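Long-range contacts in tyrosine-protein phosphatase non-receptor type 18 (Homo sapiens, PDB 2OC3), which removes phosphate from phosphotyrosine in proteins, notably autophosphorylated tyrosine kinases, and is represented here by its catalytic domain: residues V49-G55 / L70-R76; M211-V215 / V242-V246. All coordinates share one frame. Numbering follows the deposited sequence.

Contact 1 of 2, residues V49-G55 / L70-R76; sequences VCSTVAG and LPYDQTR
This contact joins two N-terminal pieces of the classical protein tyrosine phosphatase domain. Residues 49-51 are extended; Thr52 (phi/psi -134/41) makes the turn into a weakly bonded helical turn at 53-55. Residues 70-76 follow KNRY, the phosphotyrosine-recognition motif of the family, and run towards strand 76-78. The contact thus ties the chain just after that motif to residues 49-55. Residues 70-72 are extended, and 73-74 turn helically. Thr52 lies opposite Tyr72, with CA atoms 5.1 Å apart. Gly55 CA lies 5.6 Å from Leu70 CA. Leu70, rotamer mt, sends CD1 to 3.8 Å from Thr52 OG1 and CD2 to 3.8 Å from Gly55 O. Pro71 O accepts from a water, which in turn accepts from Gly55 N and donates to Asp73 OD1, all at 2.8 Å. The Tyr72 ring is obliquely approached by Cys50 SG, 4.0 Å from its centroid, and meets Trp44 edge-to-face. The Tyr72 side chain is about 8 Å from that of Cys237, which probably binds substrate. Asp73 is the hub. Its N donates to Ser51 O (2.8 Å). Its carboxylate serves backbone NH groups of the helical turn: OD2 takes Val53 N (2.7 Å) and OD1 takes Ala54 N (3.0 Å). OD2 also accepts from Ser51 OG (2.6 Å), whose chi1 is p. Gln74 brackets Ser51 with its amide: OE1 accepts from Ser51 N and NE2 donates to Ser51 OG, both at 3.1 Å. Arg76 pairs with Asp89 in a salt bridge. One face of its guanidinium lies against Ala54, with NE 3.5 Å from Ala54 CB.

Contact 2 of 2, residues M211-V215 / V242-V246; sequences MLAMV and VLCTV
Two helices of the classical protein tyrosine phosphatase fold pack here, beside its central mixed sheet, through apolar side chains alone. Helix 238-254 begins in the probable substrate-binding loop, which holds the predicted phosphocysteine Cys233. Helix 209-222 comes after strand 187-196. Both segments are regular helix, with Val215 N bonded to Met211 O (3.0 Å) and Val246 N to Val242 O (2.9 Å). Their axes approach to 10.6 Å and cross at -64°. The nearest CA atoms, of Val215 and Leu243, are 7.6 Å apart. Leu243, Val246 and Met211 bury the most surface. The CA-to-CB bond of Leu243 points sideways, but rotamer mt carries CD2 into the interface. There CD2 lies 3.5 Å from Met211 CG, 4.2 Å from Met214 SD and 4.2 Å from Val215 CG2. Met211 and, one turn on, Met214 and Val215 thus all meet this one methyl. The CA-to-CB bond of Val246 points toward the other helix, and chi1 is t. Its CG1 is 3.9 Å from Leu212 CD2 and 4.1 Å from Val215 CG2. The CA-to-CB bond of Met211 points toward helix 238-254. Chi1 and chi2 are t, and chi3 is p. Met211 also touches Phe287 and Thr291 of helix 282-296. Both Met211 and Met214 touch strand 187-196, so the contact belongs to the buried core. It lies close to the catalytic centre, the side chain of Leu243 being about 7 Å from that of Cys233. Along Met211, SD rests 3.7 Å from Val242 CG1, and CE lies 3.9 Å from Val246 CG2.

How the contacts relate
Both contacts belong to the same phosphatase domain but lie on opposite sides of the chain's centre. Their centres are about 25 Å apart, and their nearest atoms about 12 Å. They come in series: contact 1 closes before contact 2 opens. Contact 1 is largely polar and involves a loop and a short helical turn. Contact 2 joins helices 209-222 and 238-254. Both touch the same mixed sheet. Contact 1 does so through Pro71 and Arg76 on strand 93-97 at its edge, contact 2 through Met211 and Met214 on strand 187-196. Contact 2 lies next to the probable substrate-binding loop 233-239, near the start of the helix that follows it; contact 1 is farther off.

Contact 1 of 2, residues V49-G55 / L70-R76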
loop_
_atom_site.group_PDB
_atom_site.type_symbol
_atom_site.label_atom_id
_atom_site.label_comp_id
_atom_site.label_asym_id
_atom_site.label_seq_id
_atom_site.Cartn_x
_atom_site.Cartn_y
_atom_site.Cartn_z
ATOM N N VAL A 49 15.401 15.790 -5.339
ATOM C CA VAL A 49 16.264 14.672 -4.940
ATOM C C VAL A 49 15.448 13.405 -5.201
ATOM O O VAL A 49 14.583 13.011 -4.398
ATOM C CB VAL A 49 16.716 14.798 -3.496
ATOM C CG1 VAL A 49 17.641 13.619 -3.100
ATOM C CG2 VAL A 49 17.430 16.180 -3.265
ATOM N N CYS A 50 15.713 12.781 -6.340
ATOM C CA CYS A 50 14.904 11.689 -6.846
ATOM C C CYS A 50 15.742 10.827 -7.737
ATOM O O CYS A 50 16.292 11.290 -8.760
ATOM C CB CYS A 50 13.710 12.222 -7.602
ATOM S SG CYS A 50 12.685 10.901 -8.310
ATOM N N SER A 51 15.965 9.579 -7.314
ATOM C CA SER A 51 16.737 8.633 -8.126
ATOM C C SER A 51 16.254 7.190 -7.963
ATOM O O SER A 51 15.486 6.896 -7.062
ATOM C CB SER A 51 18.233 8.737 -7.792
ATOM O OG SER A 51 18.519 8.463 -6.436
ATOM N N THR A 52 16.660 6.332 -8.895
ATOM C CA THR A 52 16.232 4.939 -8.946
ATOM C C THR A 52 17.453 4.013 -9.199
ATOM O O THR A 52 17.354 3.013 -9.950
ATOM C CB THR A 52 15.129 4.744 -10.009
ATOM O OG1 THR A 52 15.615 5.205 -11.286
ATOM C CG2 THR A 52 13.875 5.528 -9.641
ATOM N N VAL A 53 18.570 4.327 -8.540
ATOM C CA VAL A 53 19.853 3.626 -8.730
ATOM C C VAL A 53 19.704 2.152 -8.297
ATOM O O VAL A 53 20.061 1.228 -9.044
ATOM C CB VAL A 53 20.968 4.323 -7.881
ATOM C CG1 VAL A 53 22.269 3.506 -7.832
ATOM C CG2 VAL A 53 21.232 5.734 -8.410
ATOM N N ALA A 54 19.155 1.912 -7.109
ATOM C CA ALA A 54 19.167 0.567 -6.562
ATOM C C ALA A 54 18.325 -0.356 -7.440
ATOM O O ALA A 54 18.693 -1.507 -7.729
ATOM C CB ALA A 54 18.656 0.569 -5.140
ATOM N N GLY A 55 17.120 0.108 -7.760
ATOM C CA GLY A 55 16.212 -0.706 -8.601
ATOM C C GLY A 55 16.668 -1.049 -10.001
ATOM O O GLY A 55 16.149 -1.993 -10.614
ATOM N N LEU A 70 10.053 1.728 -10.494
ATOM C CA LEU A 70 11.215 1.516 -9.640
ATOM C C LEU A 70 11.084 2.341 -8.373
ATOM O O LEU A 70 10.700 3.499 -8.449
ATOM C CB LEU A 70 12.470 1.967 -10.391
ATOM C CG LEU A 70 12.752 1.270 -11.735
ATOM C CD1 LEU A 70 13.950 1.943 -12.441
ATOM C CD2 LEU A 70 12.945 -0.190 -11.538
ATOM N N PRO A 71 11.471 1.789 -7.234
ATOM C CA PRO A 71 11.311 2.533 -5.997
ATOM C C PRO A 71 12.312 3.683 -5.954
ATOM O O PRO A 71 13.465 3.548 -6.358
ATOM C CB PRO A 71 11.665 1.478 -4.922
ATOM C CG PRO A 71 12.652 0.596 -5.593
ATOM C CD PRO A 71 12.138 0.491 -7.002
ATOM N N TYR A 72 11.897 4.816 -5.425
ATOM C CA TYR A 72 12.850 5.924 -5.299
ATOM C C TYR A 72 13.847 5.553 -4.230
ATOM O O TYR A 72 13.494 5.041 -3.176
ATOM C CB TYR A 72 12.130 7.182 -4.851
ATOM C CG TYR A 72 11.089 7.680 -5.853
ATOM C CD1 TYR A 72 11.384 7.665 -7.210
ATOM C CD2 TYR A 72 9.843 8.185 -5.452
ATOM C CE1 TYR A 72 10.492 8.133 -8.157
ATOM C CE2 TYR A 72 8.933 8.669 -6.437
ATOM C CZ TYR A 72 9.299 8.637 -7.770
ATOM O OH TYR A 72 8.441 9.058 -8.821
ATOM N N ASP A 73 15.121 5.782 -4.497
ATOM C CA ASP A 73 16.157 5.479 -3.500
ATOM C C ASP A 73 15.934 6.182 -2.171
ATOM O O ASP A 73 16.334 5.681 -1.132
ATOM C CB ASP A 73 17.519 5.944 -4.033
ATOM C CG ASP A 73 17.977 5.190 -5.295
ATOM O OD1 ASP A 73 17.900 3.931 -5.308
ATOM O OD2 ASP A 73 18.443 5.839 -6.272
ATOM N N GLN A 74 15.383 7.384 -2.219
ATOM C CA GLN A 74 15.323 8.253 -1.044
ATOM C C GLN A 74 14.483 7.701 0.112
ATOM O O GLN A 74 14.671 8.083 1.270
ATOM C CB GLN A 74 14.798 9.623 -1.446
ATOM C CG GLN A 74 15.748 10.439 -2.313
ATOM C CD GLN A 74 16.009 9.874 -3.665
ATOM O OE1 GLN A 74 15.135 9.308 -4.338
ATOM N NE2 GLN A 74 17.282 10.073 -4.138
ATOM N N THR A 75 13.512 6.856 -0.221
ATOM C CA THR A 75 12.529 6.339 0.719
ATOM C C THR A 75 12.444 4.796 0.578
ATOM O O THR A 75 11.527 4.198 1.135
ATOM C CB THR A 75 11.141 6.926 0.412
ATOM O OG1 THR A 75 10.813 6.604 -0.943
ATOM C CG2 THR A 75 11.089 8.445 0.655
ATOM N N ARG A 76 13.347 4.139 -0.152
ATOM C CA ARG A 76 13.191 2.707 -0.376
ATOM C C ARG A 76 13.340 1.913 0.906
ATOM O O ARG A 76 14.061 2.283 1.822
ATOM C CB ARG A 76 14.152 2.146 -1.441
ATOM C CG ARG A 76 15.585 2.046 -1.032
ATOM C CD ARG A 76 16.407 1.450 -2.164
ATOM N NE ARG A 76 17.789 1.163 -1.787
ATOM C CZ ARG A 76 18.294 -0.042 -1.504
ATOM N NH1 ARG A 76 19.597 -0.143 -1.204
ATOM N NH2 ARG A 76 17.557 -1.153 -1.524
HETATM O O HOH W 1 15.947 2.357 -6.462
#

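Contact 2 of 2, residues M211-V215 / V242-V246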
loop_
_atom_site.group_PDB
_atom_site.type_symbol
_atom_site.label_atom_id
_atom_site.label_comp_id
_atom_site.label_asym_id
_atom_site.label_seq_id
_atom_site.Cartn_x
_atom_site.Cartn_y
_atom_site.Cartn_z
ATOM N N MET A 211 -14.329 -0.165 0.581
ATOM C CA MET A 211 -12.935 0.214 0.834
ATOM C C MET A 211 -12.801 0.894 2.193
ATOM O O MET A 211 -11.842 0.643 2.939
ATOM C CB MET A 211 -12.398 1.142 -0.248
ATOM C CG MET A 211 -10.965 1.583 0.011
ATOM S SD MET A 211 -10.369 2.774 -1.237
ATOM C CE MET A 211 -11.486 4.137 -0.988
ATOM N N LEU A 212 -13.744 1.791 2.537
ATOM C CA LEU A 212 -13.698 2.395 3.876
ATOM C C LEU A 212 -13.786 1.331 4.976
ATOM O O LEU A 212 -13.099 1.417 6.002
ATOM C CB LEU A 212 -14.838 3.412 4.050
ATOM C CG LEU A 212 -14.541 4.762 3.464
ATOM C CD1 LEU A 212 -15.814 5.615 3.462
ATOM C CD2 LEU A 212 -13.433 5.459 4.285
ATOM N N ALA A 213 -14.668 0.345 4.791
ATOM C CA ALA A 213 -14.814 -0.781 5.721
ATOM C C ALA A 213 -13.473 -1.507 5.885
ATOM O O ALA A 213 -13.085 -1.907 6.971
ATOM C CB ALA A 213 -15.884 -1.750 5.217
ATOM N N MET A 214 -12.753 -1.654 4.774
ATOM C CA MET A 214 -11.430 -2.317 4.794
ATOM C C MET A 214 -10.440 -1.537 5.668
ATOM O O MET A 214 -9.707 -2.132 6.451
ATOM C CB MET A 214 -10.932 -2.466 3.359
ATOM C CG MET A 214 -9.641 -3.203 3.222
ATOM S SD MET A 214 -8.970 -2.968 1.528
ATOM C CE MET A 214 -7.673 -4.235 1.472
ATOM N N VAL A 215 -10.396 -0.221 5.466
ATOM C CA VAL A 215 -9.509 0.651 6.242
ATOM C C VAL A 215 -9.906 0.650 7.718
ATOM O O VAL A 215 -9.048 0.539 8.591
ATOM C CB VAL A 215 -9.477 2.072 5.667
ATOM C CG1 VAL A 215 -8.733 3.009 6.624
ATOM C CG2 VAL A 215 -8.757 2.064 4.328
ATOM N N VAL A 242 -4.210 5.191 -3.204
ATOM C CA VAL A 242 -5.570 5.509 -2.745
ATOM C C VAL A 242 -5.732 5.033 -1.304
ATOM O O VAL A 242 -6.173 5.795 -0.443
ATOM C CB VAL A 242 -6.653 4.901 -3.649
ATOM C CG1 VAL A 242 -8.038 5.045 -2.992
ATOM C CG2 VAL A 242 -6.616 5.587 -5.009
ATOM N N LEU A 243 -5.411 3.772 -1.019
ATOM C CA LEU A 243 -5.581 3.239 0.328
ATOM C C LEU A 243 -4.782 4.011 1.366
ATOM O O LEU A 243 -5.295 4.311 2.454
ATOM C CB LEU A 243 -5.191 1.766 0.419
ATOM C CG LEU A 243 -6.178 0.780 -0.187
ATOM C CD1 LEU A 243 -5.684 -0.626 -0.113
ATOM C CD2 LEU A 243 -7.571 0.833 0.481
ATOM N N CYS A 244 -3.515 4.316 1.064
ATOM C CA CYS A 244 -2.674 5.030 2.038
ATOM C C CYS A 244 -3.227 6.417 2.287
ATOM O O CYS A 244 -3.231 6.908 3.444
ATOM C CB CYS A 244 -1.224 5.134 1.589
ATOM S SG CYS A 244 -0.368 3.507 1.540
ATOM N N THR A 245 -3.720 7.070 1.246
ATOM C CA THR A 245 -4.234 8.428 1.411
ATOM C C THR A 245 -5.539 8.413 2.218
ATOM O O THR A 245 -5.750 9.282 3.083
ATOM C CB THR A 245 -4.470 9.121 0.054
ATOM O OG1 THR A 245 -3.234 9.163 -0.671
ATOM C CG2 THR A 245 -4.990 10.543 0.267
ATOM N N VAL A 246 -6.415 7.444 1.958
ATOM C CA VAL A 246 -7.665 7.364 2.695
ATOM C C VAL A 246 -7.360 7.159 4.186
ATOM O O VAL A 246 -7.949 7.800 5.076
ATOM C CB VAL A 246 -8.547 6.220 2.142
ATOM C CG1 VAL A 246 -9.742 5.904 3.103
ATOM C CG2 VAL A 246 -9.012 6.534 0.735
#